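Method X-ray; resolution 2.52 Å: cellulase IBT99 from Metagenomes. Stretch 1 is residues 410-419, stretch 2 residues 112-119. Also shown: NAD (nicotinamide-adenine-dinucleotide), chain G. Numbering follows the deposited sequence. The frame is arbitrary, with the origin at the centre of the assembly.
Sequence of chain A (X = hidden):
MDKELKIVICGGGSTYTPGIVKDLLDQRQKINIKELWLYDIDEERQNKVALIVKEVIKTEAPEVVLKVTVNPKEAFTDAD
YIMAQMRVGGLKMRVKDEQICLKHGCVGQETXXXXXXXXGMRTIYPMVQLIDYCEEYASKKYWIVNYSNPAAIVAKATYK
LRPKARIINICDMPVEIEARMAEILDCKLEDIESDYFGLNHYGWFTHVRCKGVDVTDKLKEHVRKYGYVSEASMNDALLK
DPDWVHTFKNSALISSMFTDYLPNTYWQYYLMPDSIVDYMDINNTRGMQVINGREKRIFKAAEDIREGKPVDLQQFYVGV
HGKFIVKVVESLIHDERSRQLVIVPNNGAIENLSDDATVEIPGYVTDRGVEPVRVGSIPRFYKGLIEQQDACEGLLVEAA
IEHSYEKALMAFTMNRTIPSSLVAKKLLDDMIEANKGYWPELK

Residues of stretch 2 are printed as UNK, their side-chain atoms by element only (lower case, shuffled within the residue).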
HETATM    1  N   MSE A 410      10.846 -24.477   1.500  1.00 51.14           N
HETATM    2  CA  MSE A 410      10.414 -23.232   2.120  1.00 50.25           C
HETATM    3  C   MSE A 410       8.922 -23.269   2.435  1.00 50.07           C
HETATM    4  O   MSE A 410       8.471 -22.688   3.421  1.00 49.72           O
HETATM    5  CB  MSE A 410      10.734 -22.046   1.209  1.00 50.04           C
HETATM    6  CG  MSE A 410      12.207 -21.683   1.157  1.00 49.72           C
HETATM    7 SE   MSE A 410      12.589 -20.248  -0.105  0.76 48.23          SE
HETATM    8  CE  MSE A 410      14.423 -19.859   0.427  1.00 50.00           C
ATOM      9  N   ALA A 411       8.161 -23.962   1.584  1.00 49.82           N
ATOM     10  CA  ALA A 411       6.726 -24.084   1.811  1.00 48.59           C
ATOM     11  C   ALA A 411       6.429 -24.981   3.006  1.00 47.88           C
ATOM     12  O   ALA A 411       5.524 -24.693   3.798  1.00 48.54           O
ATOM     13  CB  ALA A 411       6.038 -24.617   0.555  1.00 48.23           C
ATOM     14  N   PHE A 412       7.184 -26.071   3.156  1.00 46.84           N
ATOM     15  CA  PHE A 412       6.961 -26.975   4.280  1.00 48.40           C
ATOM     16  C   PHE A 412       7.475 -26.376   5.584  1.00 47.79           C
ATOM     17  O   PHE A 412       6.859 -26.557   6.640  1.00 48.90           O
ATOM     18  CB  PHE A 412       7.623 -28.326   4.004  1.00 50.59           C
ATOM     19  CG  PHE A 412       6.816 -29.227   3.110  1.00 51.95           C
ATOM     20  CD1 PHE A 412       6.540 -28.864   1.802  1.00 51.75           C
ATOM     21  CD2 PHE A 412       6.341 -30.441   3.577  1.00 53.43           C
ATOM     22  CE1 PHE A 412       5.799 -29.691   0.978  1.00 52.17           C
ATOM     23  CE2 PHE A 412       5.599 -31.273   2.757  1.00 52.92           C
ATOM     24  CZ  PHE A 412       5.329 -30.897   1.456  1.00 52.38           C
ATOM     25  N   THR A 413       8.600 -25.658   5.531  1.00 45.36           N
ATOM     26  CA  THR A 413       9.126 -25.019   6.734  1.00 45.51           C
ATOM     27  C   THR A 413       8.177 -23.947   7.259  1.00 44.54           C
ATOM     28  O   THR A 413       8.056 -23.766   8.477  1.00 45.51           O
ATOM     29  CB  THR A 413      10.504 -24.416   6.445  1.00 45.42           C
ATOM     30  OG1 THR A 413      11.404 -25.450   6.023  1.00 45.36           O
ATOM     31  CG2 THR A 413      11.070 -23.733   7.682  1.00 43.78           C
HETATM   32  N   MSE A 414       7.483 -23.251   6.365  1.00 43.33           N
HETATM   33  CA  MSE A 414       6.606 -22.147   6.743  1.00 41.99           C
HETATM   34  C   MSE A 414       5.347 -22.608   7.480  1.00 43.53           C
HETATM   35  O   MSE A 414       4.821 -21.889   8.330  1.00 44.23           O
HETATM   36  CB  MSE A 414       6.206 -21.352   5.496  1.00 40.95           C
HETATM   37  CG  MSE A 414       5.358 -20.124   5.775  1.00 40.97           C
HETATM   38 SE   MSE A 414       6.357 -18.698   6.646  0.65 39.27          SE
HETATM   39  CE  MSE A 414       7.658 -18.361   5.235  1.00 40.86           C
ATOM     40  N   ASN A 415       4.877 -23.810   7.154  1.00 43.52           N
ATOM     41  CA  ASN A 415       3.601 -24.284   7.676  1.00 44.58           C
ATOM     42  C   ASN A 415       3.651 -24.438   9.191  1.00 45.56           C
ATOM     43  O   ASN A 415       4.678 -24.816   9.764  1.00 46.46           O
ATOM     44  CB  ASN A 415       3.227 -25.615   7.023  1.00 45.55           C
ATOM     45  CG  ASN A 415       1.760 -25.956   7.197  1.00 46.32           C
ATOM     46  OD1 ASN A 415       1.352 -26.491   8.227  1.00 47.13           O
ATOM     47  ND2 ASN A 415       0.958 -25.647   6.184  1.00 46.20           N
ATOM     48  N   ARG A 416       2.523 -24.140   9.844  1.00 44.98           N
ATOM     49  CA  ARG A 416       2.464 -24.209  11.301  1.00 47.16           C
ATOM     50  C   ARG A 416       2.475 -25.647  11.802  1.00 51.06           C
ATOM     51  O   ARG A 416       2.945 -25.907  12.917  1.00 52.72           O
ATOM     52  CB  ARG A 416       1.219 -23.484  11.814  1.00 46.33           C
ATOM     53  CG  ARG A 416       1.144 -22.016  11.427  1.00 46.46           C
ATOM     54  CD  ARG A 416      -0.029 -21.324  12.104  1.00 44.50           C
ATOM     55  NE  ARG A 416       0.109 -21.313  13.558  1.00 43.93           N
ATOM     56  CZ  ARG A 416       0.742 -20.364  14.240  1.00 44.42           C
ATOM     57  NH1 ARG A 416       1.299 -19.344  13.601  1.00 41.16           N
ATOM     58  NH2 ARG A 416       0.819 -20.435  15.562  1.00 46.95           N
ATOM     59  N   THR A 417       1.959 -26.587  11.007  1.00 53.61           N
ATOM     60  CA  THR A 417       1.947 -27.986  11.426  1.00 55.95           C
ATOM     61  C   THR A 417       3.363 -28.535  11.559  1.00 55.76           C
ATOM     62  O   THR A 417       3.652 -29.307  12.482  1.00 58.41           O
ATOM     63  CB  THR A 417       1.136 -28.823  10.434  1.00 55.90           C
ATOM     64  OG1 THR A 417      -0.228 -28.383  10.437  1.00 55.25           O
ATOM     65  CG2 THR A 417       1.188 -30.299  10.799  1.00 57.46           C
ATOM     66  N   ILE A 418       4.257 -28.138  10.661  1.00 52.53           N
ATOM     67  CA  ILE A 418       5.640 -28.607  10.683  1.00 53.93           C
ATOM     68  C   ILE A 418       6.390 -27.868  11.784  1.00 54.66           C
ATOM     69  O   ILE A 418       6.443 -26.630  11.775  1.00 54.67           O
ATOM     70  CB  ILE A 418       6.315 -28.410   9.317  1.00 53.52           C
ATOM     71  CG1 ILE A 418       5.375 -28.849   8.193  1.00 52.80           C
ATOM     72  CG2 ILE A 418       7.617 -29.191   9.254  1.00 54.17           C
ATOM     73  CD1 ILE A 418       4.953 -30.295   8.275  1.00 54.84           C
ATOM     74  N   PRO A 419       6.984 -28.578  12.747  1.00 55.27           N
ATOM     75  CA  PRO A 419       7.626 -27.872  13.869  1.00 56.53           C
ATOM     76  C   PRO A 419       8.940 -27.209  13.494  1.00 56.67           C
ATOM     77  O   PRO A 419       9.195 -26.076  13.920  1.00 55.55           O
ATOM     78  CB  PRO A 419       7.820 -28.983  14.908  1.00 56.95           C
ATOM     79  CG  PRO A 419       7.935 -30.233  14.097  1.00 57.23           C
ATOM     80  CD  PRO A 419       7.033 -30.042  12.906  1.00 55.77           C
ATOM     81  N   UNK A 112      -4.948 -29.860   5.084  1.00 60.52           N
ATOM     82  CA  UNK A 112      -4.168 -29.053   6.012  1.00 60.39           C
ATOM     83  C   UNK A 112      -2.882 -29.777   6.382  1.00 61.22           C
ATOM     84  O   UNK A 112      -2.869 -31.002   6.536  1.00 62.51           O
ATOM     85  s   UNK A 112      -6.427 -27.706   6.981  1.00 60.99           S
ATOM     86  c   UNK A 112      -4.973 -28.734   7.275  1.00 60.34           C
ATOM     87  N   UNK A 113      -1.805 -29.010   6.528  1.00 59.88           N
ATOM     88  CA  UNK A 113      -0.518 -29.580   6.871  1.00 59.91           C
ATOM     89  C   UNK A 113       0.235 -30.072   5.648  1.00 58.26           C
ATOM     90  O   UNK A 113      -0.004 -29.649   4.511  1.00 56.52           O
ATOM     91  N   UNK A 114       1.171 -30.991   5.900  1.00 57.66           N
ATOM     92  CA  UNK A 114       1.957 -31.563   4.811  1.00 55.20           C
ATOM     93  C   UNK A 114       1.103 -32.416   3.883  1.00 52.76           C
ATOM     94  O   UNK A 114       1.392 -32.502   2.685  1.00 52.44           O
ATOM     95  c   UNK A 114       3.115 -32.387   5.375  1.00 56.93           C
ATOM     96  N   UNK A 115       0.056 -33.052   4.412  1.00 50.98           N
ATOM     97  CA  UNK A 115      -0.814 -33.849   3.566  1.00 48.97           C
ATOM     98  C   UNK A 115      -1.611 -33.012   2.587  1.00 46.97           C
ATOM     99  O   UNK A 115      -1.893 -33.455   1.472  1.00 48.38           O
ATOM    100  N   UNK A 116      -1.983 -31.802   2.983  1.00 45.27           N
ATOM    101  CA  UNK A 116      -2.713 -30.903   2.115  1.00 45.49           C
ATOM    102  C   UNK A 116      -1.836 -30.276   1.054  1.00 45.84           C
ATOM    103  O   UNK A 116      -2.257 -30.119  -0.096  1.00 43.28           O
ATOM    104  N   UNK A 117      -0.620 -29.893   1.432  1.00 48.59           N
ATOM    105  CA  UNK A 117       0.341 -29.341   0.484  1.00 48.81           C
ATOM    106  C   UNK A 117       0.732 -30.383  -0.555  1.00 50.50           C
ATOM    107  O   UNK A 117       0.919 -30.066  -1.731  1.00 50.99           O
ATOM    108  c   UNK A 117       1.586 -28.833   1.218  1.00 48.03           C
ATOM    109  c   UNK A 117       3.471 -28.358   4.018  1.00 42.04           C
ATOM    110  c   UNK A 117       1.332 -27.626   2.099  1.00 44.22           C
ATOM    111 se   UNK A 117       2.967 -26.883   2.851  0.64 41.26          SE
ATOM    112  N   UNK A 118       0.862 -31.635  -0.107  1.00 51.60           N
ATOM    113  CA  UNK A 118       1.144 -32.728  -1.033  1.00 52.24           C
ATOM    114  C   UNK A 118      -0.034 -32.962  -1.969  1.00 53.39           C
ATOM    115  O   UNK A 118       0.144 -33.119  -3.183  1.00 53.11           O
ATOM    116  o   UNK A 118       2.598 -33.758   0.601  1.00 50.65           O
ATOM    117  c   UNK A 118       1.799 -35.139  -1.206  1.00 50.94           C
ATOM    118  c   UNK A 118       1.474 -34.001  -0.254  1.00 51.21           C
ATOM    119  N   UNK A 119      -1.248 -32.992  -1.416  1.00 53.31           N
ATOM    120  CA  UNK A 119      -2.445 -33.096  -2.242  1.00 51.69           C
ATOM    121  C   UNK A 119      -2.580 -31.900  -3.177  1.00 48.81           C
ATOM    122  O   UNK A 119      -3.096 -32.036  -4.292  1.00 47.86           O
ATOM    123  c   UNK A 119      -4.986 -33.444  -2.066  1.00 53.05           C
ATOM    124  c   UNK A 119      -6.236 -34.308  -3.942  1.00 53.94           C
ATOM    125  c   UNK A 119      -5.036 -34.111  -3.284  1.00 53.98           C
ATOM    126  c   UNK A 119      -3.676 -33.223  -1.343  1.00 52.66           C
ATOM    127  o   UNK A 119      -8.605 -34.029  -4.022  1.00 52.65           O
ATOM    128  c   UNK A 119      -7.405 -33.839  -3.379  1.00 53.67           C
ATOM    129  c   UNK A 119      -6.179 -32.985  -1.523  1.00 53.05           C
ATOM    130  c   UNK A 119      -7.380 -33.178  -2.171  1.00 53.56           C
TER
HETATM  131  PA  NAD G 503     -13.066 -39.810  -5.062  1.00 60.71           P
HETATM  132  O1A NAD G 503     -11.639 -40.234  -4.955  1.00 60.66           O
HETATM  133  O2A NAD G 503     -14.113 -40.728  -4.523  1.00 60.79           O
HETATM  134  O5B NAD G 503     -13.391 -39.469  -6.598  1.00 59.49           O
HETATM  135  C5B NAD G 503     -12.573 -38.494  -7.301  1.00 58.93           C
HETATM  136  C4B NAD G 503     -12.702 -38.718  -8.789  1.00 58.74           C
HETATM  137  O4B NAD G 503     -11.841 -37.788  -9.501  1.00 58.72           O
HETATM  138  C3B NAD G 503     -12.310 -40.115  -9.299  1.00 58.92           C
HETATM  139  O3B NAD G 503     -13.328 -40.612 -10.159  1.00 58.79           O
HETATM  140  C2B NAD G 503     -11.026 -39.844 -10.091  1.00 59.17           C
HETATM  141  O2B NAD G 503     -10.749 -40.805 -11.087  1.00 58.27           O
HETATM  142  C1B NAD G 503     -11.336 -38.456 -10.632  1.00 59.38           C
HETATM  143  N9A NAD G 503     -10.173 -37.737 -11.139  1.00 60.57           N
HETATM  144  C8A NAD G 503      -8.899 -37.772 -10.630  1.00 61.63           C
HETATM  145  N7A NAD G 503      -8.050 -37.030 -11.297  1.00 62.42           N
HETATM  146  C5A NAD G 503      -8.806 -36.477 -12.319  1.00 61.78           C
HETATM  147  C6A NAD G 503      -8.477 -35.600 -13.371  1.00 61.66           C
HETATM  148  N6A NAD G 503      -7.255 -35.114 -13.571  1.00 62.06           N
HETATM  149  N1A NAD G 503      -9.468 -35.246 -14.222  1.00 61.36           N
HETATM  150  C2A NAD G 503     -10.695 -35.742 -14.016  1.00 61.28           C
HETATM  151  N3A NAD G 503     -11.119 -36.569 -13.065  1.00 61.17           N
HETATM  152  C4A NAD G 503     -10.118 -36.907 -12.236  1.00 61.40           C
HETATM  153  O3  NAD G 503     -13.237 -38.377  -4.363  1.00 63.16           O
HETATM  154  PN  NAD G 503     -14.354 -37.780  -3.379  1.00 64.77           P
HETATM  155  O1N NAD G 503     -15.700 -37.990  -3.989  1.00 65.78           O
HETATM  156  O2N NAD G 503     -14.109 -38.294  -1.999  1.00 64.49           O
HETATM  157  O5D NAD G 503     -13.982 -36.223  -3.438  1.00 65.09           O
HETATM  158  C5D NAD G 503     -13.908 -35.596  -4.742  1.00 64.02           C
HETATM  159  C4D NAD G 503     -13.294 -34.226  -4.601  1.00 63.82           C
HETATM  160  O4D NAD G 503     -14.233 -33.353  -3.933  1.00 64.07           O
HETATM  161  C3D NAD G 503     -12.012 -34.153  -3.758  1.00 64.18           C
HETATM  162  O3D NAD G 503     -11.052 -33.338  -4.415  1.00 65.01           O
HETATM  163  C2D NAD G 503     -12.532 -33.480  -2.483  1.00 63.47           C
HETATM  164  O2D NAD G 503     -11.531 -32.884  -1.675  1.00 62.16           O
HETATM  165  C1D NAD G 503     -13.510 -32.478  -3.084  1.00 65.22           C
HETATM  166  N1N NAD G 503     -14.441 -31.911  -2.069  1.00 67.80           N
HETATM  167  C2N NAD G 503     -14.279 -30.620  -1.643  1.00 69.46           C
HETATM  168  C3N NAD G 503     -15.119 -30.082  -0.680  1.00 71.34           C
HETATM  169  C7N NAD G 503     -14.922 -28.637  -0.298  1.00 73.81           C
HETATM  170  O7N NAD G 503     -15.112 -28.289   0.864  1.00 75.16           O
HETATM  171  N7N NAD G 503     -14.581 -27.788  -1.257  1.00 74.43           N
HETATM  172  C4N NAD G 503     -16.111 -30.884  -0.125  1.00 70.34           C
HETATM  173  C5N NAD G 503     -16.286 -32.170  -0.588  1.00 69.07           C
HETATM  174  C6N NAD G 503     -15.445 -32.664  -1.560  1.00 67.87           C

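Position 112 carries one carbon and then one sulfur, unbranched, and its CB comes no closer than 5.7 Å to T417 OG1, too far for a contact. A lone sulfur ending a two-atom side chain is cysteine, C112.

Position 113 has no side-chain atoms. Its CA lies 3.8 Å from T417 OG1 and 3.9 Å from N415 OD1, and its phi/psi of 85/-158 would jam a CB against the carbonyl O of the residue before, so the backbone alone calls for glycine; an ideal CB would also stand 3.5 Å from T417 OG1. This is G113, at the N-cap position of the helix that follows.

Position 114 bears a single carbon, 3.8 Å from F412 CE2 and 4.0 Å from I418 CD1. One carbon means alanine, A114, its methyl shared between a ring and an aliphatic tip.

Position 115 has no side-chain atoms, and a CB there would point away from stretch 1: glycine, G115.

Position 116 is also bare. The reason for it is local, since an ideal CB would lie 2.6 Å from C112 N, a clash. It is G116.

Position 117 shows an unbranched chain of two carbons, a selenium and a last carbon. That terminal carbon lies over one face of the F412 ring, 3.6 Å from the ring centroid, and 4.1 Å from N415 CB, while the selenium comes 3.5 Å from A411 O. This is selenomethionine, M117. It points toward stretch 1 and buries the largest area of any residue here. Its CE stands 12° off the ring normal, a CH-pi contact.

Position 118 has one carbon carrying an oxygen and a carbon, the oxygen 4.0 Å from F412 CZ at the ring's edge and 2.7 Å from A114 O: threonine, T118. T118 OG1 donates a hydrogen bond to A114 O, one turn back.

Position 119 has one carbon leading to a six-carbon ring with an oxygen, out of reach of stretch 1: tyrosine, Y119. Y119 OH instead donates a hydrogen bond of 2.6 Å to NAD O3D.

No hydrogen bond crosses the contact, which rests on packing. The helix axes run at 151°, nearer antiparallel than parallel, and approach to 10.7 Å, a gap bridged by the F412 ring and the long M117 chain. Beyond helix 410-414, N415 OD1 accepts a 2.8 Å hydrogen bond from T417 N, spending its polarity inside its own loop while that loop passes bare G113. The rule is economical: a small residue where backbones come close, a flexible long one where a ring offers its face.

Stretch 2 112-119: CGAGGMTY
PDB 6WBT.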